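Carboxyvinyl-carboxyphosphonate phosphorylmutase (Bacillus anthracis, PDB 4IQD) belongs to the phosphoenolpyruvate phosphomutase family of TIM-barrel proteins and binds pyruvic acid in this crystal. Local coordinates at residues D125-K130 / K139-E144; S159-A164 / G188-F193. All coordinates share one frame; numbering follows the deposited sequence.

Contact 1: D125-K130 / K139-E144; sequences DQQLPK and KLVTTE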
# COMPACT_ATOMS: atom_id res chain seq x y z
N ASP A 125 -13.06 -15.37 -18.11
CA ASP A 125 -14.38 -15.67 -18.66
C ASP A 125 -15.47 -15.77 -17.59
O ASP A 125 -16.59 -16.18 -17.87
CB ASP A 125 -14.36 -16.93 -19.53
CG ASP A 125 -13.85 -18.16 -18.79
OD1 ASP A 125 -13.56 -18.08 -17.58
OD2 ASP A 125 -13.74 -19.23 -19.44
N GLN A 126 -15.13 -15.41 -16.36
CA GLN A 126 -16.12 -15.34 -15.30
C GLN A 126 -17.16 -14.31 -15.68
O GLN A 126 -16.87 -13.36 -16.40
CB GLN A 126 -15.46 -14.95 -13.97
CG GLN A 126 -14.95 -16.13 -13.16
CD GLN A 126 -15.96 -16.60 -12.13
OE1 GLN A 126 -16.99 -15.96 -11.91
NE2 GLN A 126 -15.66 -17.72 -11.48
N GLN A 127 -18.39 -14.50 -15.21
CA GLN A 127 -19.46 -13.58 -15.54
C GLN A 127 -19.66 -12.62 -14.38
O GLN A 127 -19.95 -13.04 -13.26
CB GLN A 127 -20.74 -14.34 -15.86
CG GLN A 127 -21.74 -13.56 -16.70
CD GLN A 127 -22.77 -12.85 -15.87
OE1 GLN A 127 -23.75 -13.46 -15.44
NE2 GLN A 127 -22.57 -11.56 -15.64
N LEU A 128 -19.49 -11.33 -14.65
CA LEU A 128 -19.54 -10.31 -13.61
C LEU A 128 -20.34 -9.09 -14.05
O LEU A 128 -20.35 -8.74 -15.23
CB LEU A 128 -18.12 -9.89 -13.21
CG LEU A 128 -17.50 -10.71 -12.08
CD1 LEU A 128 -16.00 -10.86 -12.28
CD2 LEU A 128 -17.81 -10.06 -10.74
N PRO A 129 -21.04 -8.44 -13.09
CA PRO A 129 -21.12 -8.85 -11.69
C PRO A 129 -22.12 -9.98 -11.51
O PRO A 129 -22.84 -10.32 -12.44
CB PRO A 129 -21.64 -7.59 -11.00
CG PRO A 129 -22.45 -6.92 -12.04
CD PRO A 129 -21.74 -7.18 -13.34
N LYS A 130 -22.15 -10.56 -10.31
CA LYS A 130 -23.05 -11.67 -10.03
C LYS A 130 -24.46 -11.15 -9.76
O LYS A 130 -24.63 -10.05 -9.25
CB LYS A 130 -22.55 -12.45 -8.82
CG LYS A 130 -21.05 -12.60 -8.76
CD LYS A 130 -20.53 -13.56 -9.82
CE LYS A 130 -19.03 -13.74 -9.70
NZ LYS A 130 -18.63 -14.16 -8.33
N LYS A 139 -20.95 -19.01 -12.50
CA LYS A 139 -21.27 -19.09 -13.92
C LYS A 139 -20.27 -18.29 -14.74
O LYS A 139 -19.64 -17.36 -14.24
CB LYS A 139 -22.68 -18.59 -14.19
CG LYS A 139 -22.81 -17.08 -14.21
CD LYS A 139 -23.86 -16.65 -15.21
CE LYS A 139 -25.23 -17.20 -14.84
NZ LYS A 139 -26.29 -16.75 -15.81
N LEU A 140 -20.13 -18.67 -16.01
CA LEU A 140 -19.18 -18.02 -16.91
C LEU A 140 -19.92 -17.41 -18.08
O LEU A 140 -21.07 -17.76 -18.35
CB LEU A 140 -18.18 -19.04 -17.43
CG LEU A 140 -17.49 -19.92 -16.40
CD1 LEU A 140 -16.68 -20.99 -17.10
CD2 LEU A 140 -16.60 -19.08 -15.49
N VAL A 141 -19.25 -16.50 -18.79
CA VAL A 141 -19.80 -15.95 -20.01
C VAL A 141 -19.59 -16.95 -21.12
O VAL A 141 -18.84 -17.91 -20.96
CB VAL A 141 -19.11 -14.64 -20.40
CG1 VAL A 141 -19.23 -13.61 -19.29
CG2 VAL A 141 -17.65 -14.89 -20.76
N THR A 142 -20.26 -16.74 -22.25
CA THR A 142 -20.08 -17.62 -23.39
C THR A 142 -18.66 -17.49 -23.89
O THR A 142 -17.97 -16.50 -23.62
CB THR A 142 -21.04 -17.27 -24.53
OG1 THR A 142 -20.82 -15.91 -24.93
CG2 THR A 142 -22.47 -17.44 -24.08
N THR A 143 -18.21 -18.51 -24.62
CA THR A 143 -16.88 -18.50 -25.20
C THR A 143 -16.71 -17.29 -26.11
O THR A 143 -15.69 -16.61 -26.05
CB THR A 143 -16.61 -19.78 -25.98
OG1 THR A 143 -16.82 -20.91 -25.13
CG2 THR A 143 -15.18 -19.80 -26.49
N GLU A 144 -17.73 -17.01 -26.92
CA GLU A 144 -17.71 -15.87 -27.83
C GLU A 144 -17.57 -14.56 -27.07
O GLU A 144 -16.91 -13.63 -27.53
CB GLU A 144 -19.01 -15.83 -28.65
CG GLU A 144 -19.22 -14.52 -29.39
CD GLU A 144 -20.60 -14.41 -30.00
OE1 GLU A 144 -21.60 -14.45 -29.24
OE2 GLU A 144 -20.70 -14.30 -31.24

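Contact 2: S159-A164 / G188-F193; sequences SLYIVA and GADAIF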
# COMPACT_ATOMS: atom_id res chain seq x y z
N SER A 159 0.23 -4.08 -28.67
CA SER A 159 1.50 -4.17 -27.96
C SER A 159 1.33 -4.81 -26.59
O SER A 159 2.28 -4.89 -25.81
CB SER A 159 2.12 -2.78 -27.82
OG SER A 159 1.20 -1.86 -27.25
N LEU A 160 0.12 -5.26 -26.31
CA LEU A 160 -0.21 -5.81 -25.00
C LEU A 160 -0.26 -7.34 -25.03
O LEU A 160 -1.04 -7.93 -25.77
CB LEU A 160 -1.55 -5.26 -24.53
CG LEU A 160 -1.70 -4.92 -23.05
CD1 LEU A 160 -0.58 -3.99 -22.59
CD2 LEU A 160 -3.05 -4.29 -22.80
N TYR A 161 0.58 -7.97 -24.21
CA TYR A 161 0.60 -9.42 -24.08
C TYR A 161 -0.65 -9.84 -23.32
O TYR A 161 -0.98 -9.26 -22.29
CB TYR A 161 1.86 -9.84 -23.32
CG TYR A 161 2.19 -11.31 -23.38
CD1 TYR A 161 3.01 -11.82 -24.38
CD2 TYR A 161 1.73 -12.18 -22.40
CE1 TYR A 161 3.34 -13.16 -24.43
CE2 TYR A 161 2.05 -13.53 -22.44
CZ TYR A 161 2.86 -14.01 -23.45
OH TYR A 161 3.18 -15.34 -23.49
N ILE A 162 -1.36 -10.83 -23.84
CA ILE A 162 -2.62 -11.22 -23.23
C ILE A 162 -2.59 -12.60 -22.61
O ILE A 162 -2.31 -13.58 -23.29
CB ILE A 162 -3.77 -11.22 -24.23
CG1 ILE A 162 -3.87 -9.87 -24.94
CG2 ILE A 162 -5.06 -11.55 -23.53
CD1 ILE A 162 -4.95 -9.83 -25.99
N VAL A 163 -2.89 -12.66 -21.32
CA VAL A 163 -3.10 -13.93 -20.65
C VAL A 163 -4.60 -14.09 -20.41
O VAL A 163 -5.24 -13.21 -19.85
CB VAL A 163 -2.35 -14.00 -19.31
CG1 VAL A 163 -2.72 -15.26 -18.56
CG2 VAL A 163 -0.85 -13.93 -19.55
N ALA A 164 -5.15 -15.22 -20.85
CA ALA A 164 -6.58 -15.48 -20.68
C ALA A 164 -6.85 -16.52 -19.60
O ALA A 164 -6.33 -17.63 -19.65
CB ALA A 164 -7.20 -15.91 -22.00
N GLY A 188 -6.53 -14.30 -29.96
CA GLY A 188 -5.40 -13.41 -29.79
C GLY A 188 -4.63 -13.57 -28.49
O GLY A 188 -3.58 -12.96 -28.32
N ALA A 189 -5.15 -14.38 -27.58
CA ALA A 189 -4.47 -14.59 -26.30
C ALA A 189 -3.12 -15.26 -26.53
O ALA A 189 -2.99 -16.14 -27.39
CB ALA A 189 -5.34 -15.41 -25.36
N ASP A 190 -2.12 -14.84 -25.77
CA ASP A 190 -0.76 -15.33 -25.95
C ASP A 190 -0.42 -16.42 -24.94
O ASP A 190 0.58 -17.12 -25.08
CB ASP A 190 0.24 -14.18 -25.82
CG ASP A 190 -0.16 -12.97 -26.64
OD1 ASP A 190 -0.12 -13.05 -27.88
OD2 ASP A 190 -0.51 -11.94 -26.04
N ALA A 191 -1.27 -16.56 -23.92
CA ALA A 191 -1.03 -17.51 -22.84
C ALA A 191 -2.32 -17.86 -22.12
O ALA A 191 -3.28 -17.09 -22.16
CB ALA A 191 -0.02 -16.92 -21.85
N ILE A 192 -2.35 -19.02 -21.47
CA ILE A 192 -3.55 -19.47 -20.76
C ILE A 192 -3.33 -19.72 -19.27
O ILE A 192 -2.34 -20.32 -18.86
CB ILE A 192 -4.17 -20.72 -21.41
CG1 ILE A 192 -4.56 -20.44 -22.86
CG2 ILE A 192 -5.39 -21.18 -20.65
CD1 ILE A 192 -5.65 -19.39 -23.00
N PHE A 193 -4.27 -19.23 -18.47
CA PHE A 193 -4.33 -19.46 -17.03
C PHE A 193 -5.53 -20.40 -16.81
O PHE A 193 -6.67 -19.95 -16.75
CB PHE A 193 -4.53 -18.11 -16.33
CG PHE A 193 -4.73 -18.16 -14.83
CD1 PHE A 193 -4.82 -19.36 -14.13
CD2 PHE A 193 -4.83 -16.98 -14.12
CE1 PHE A 193 -5.02 -19.36 -12.76
CE2 PHE A 193 -5.02 -16.98 -12.75
CZ PHE A 193 -5.12 -18.17 -12.08
O HOH W 1 -0.43 -9.58 -27.93

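Contact 1: D125-K130 / K139-E144
Gln-126 and Leu-140 face each other as a single beta bridge, their CA atoms 4.4 Å apart, with a backbone hydrogen bond on each flank. Val-141 N donates to Asp-125 O over 2.8 Å; the longer bond runs from Gln-127 N to Lys-139 O, 3.3 Å. Apolar groups gather round the carbonyl of Asp-125: Leu-140 CB and Val-141 CG2 both lie 3.3 Å from Asp-125 O. Leu-140 CD2 reaches on to Gln-126 CA at 3.8 Å, and Val-141 CG1 meets Gln-127 CG at 3.6 Å.

Gln-127 and Lys-139 run side by side, pointing the same way. Gln-127 CG is anti to the backbone N (chi1 -158°), which sets it against Val-141, while Gln-127 OE1 touches the aliphatic Lys-139 CD at 3.2 Å rather than its amine.

The buried carboxylate of Asp-125 turns to other partners: OD2 takes hydrogen bonds with Thr-166 and Tyr-184, and OD1 with Asp-167 N. Thr-142 is the N-cap of helix 143-156. The arrangement is a bridged loop leaving strand 120-124 at the C-terminal end of a TIM-barrel strand, the end where barrel enzymes of this kind place their active sites; the side chain of Gln-126 lies about 9 Å from a bound pyruvic acid.

Contact 2: S159-A164 / G188-F193
Val-163 and Ala-191 pair at the apolar centre, Val-163 CG2 lying 3.9 Å from Ala-191 CB on one face of a parallel two-strand ladder. Val-163 CG1, anti to the backbone N (chi1 173°), meets Phe-193 CB on this side, where Val-163 and Phe-193 also touch Leu-215 of strand 215-217. On the other face Ala-164 CB sits 3.9 Å from both Ala-189 CB and Ile-192 CD1. Ile-162 packs its CG2 near Ala-189 and turns its side chain to helix 143-156.

The ladder itself is carried by Ala-164, whose N donates to Ala-191 O (3.0 Å) and whose O accepts from Phe-193 N (2.9 Å). Two CA-H...O contacts, from Val-163 and from Ile-192, share these two acceptors, Ala-191 O and Ala-164 O respectively.

Toward the start of the strands, Asp-190 takes over. Its CB lies over one face of the Tyr-161 ring, 3.6 Å from the centroid, a CH-pi contact displaced toward the rim; an edge-to-face stack joins the same ring to Phe-21. Asp-190 N donates to Ile-162 O, which also receives a weak bond from Ala-191 N. In return, Asp-190 OD2 accepts from Ile-162 N through its anti lone pair, a short and nearly straight bond of 2.6 Å (174°). A water joins OD2 to Leu-160 O. The carboxylate stands in for a backbone carbonyl before the second strand begins; Asp-190 as a whole, through its OD2 and its own N, holds both the amide and the carbonyl of Ile-162. The N-H of Ile-162 and the water donating to OD2 would favour an ionised carboxylate, with the long, weak ion pair of OD1 to Arg-22 probably adding little.

From the N terminus, the chain runs up strand 120-124 into the loop that contact 1 closes, bringing 125-130 against 139-144 as helix 143-156 starts. That helix leads back to strand 161-166, where contact 2 opens; helix 174-187 then returns the chain to strand 191-194, closing a beta-alpha-beta crossover. The two contacts are therefore in series, neither nested nor crossed, and do not touch, their centres about 18 Å apart. Helix 174-187, the crossover helix of contact 2, also covers contact 1 through Arg-180, which meets Leu-140 and Val-141 O. Contact 1 ties the loop after strand 120-124 to the start of helix 143-156; contact 2 pairs strands 161-166 and 191-194.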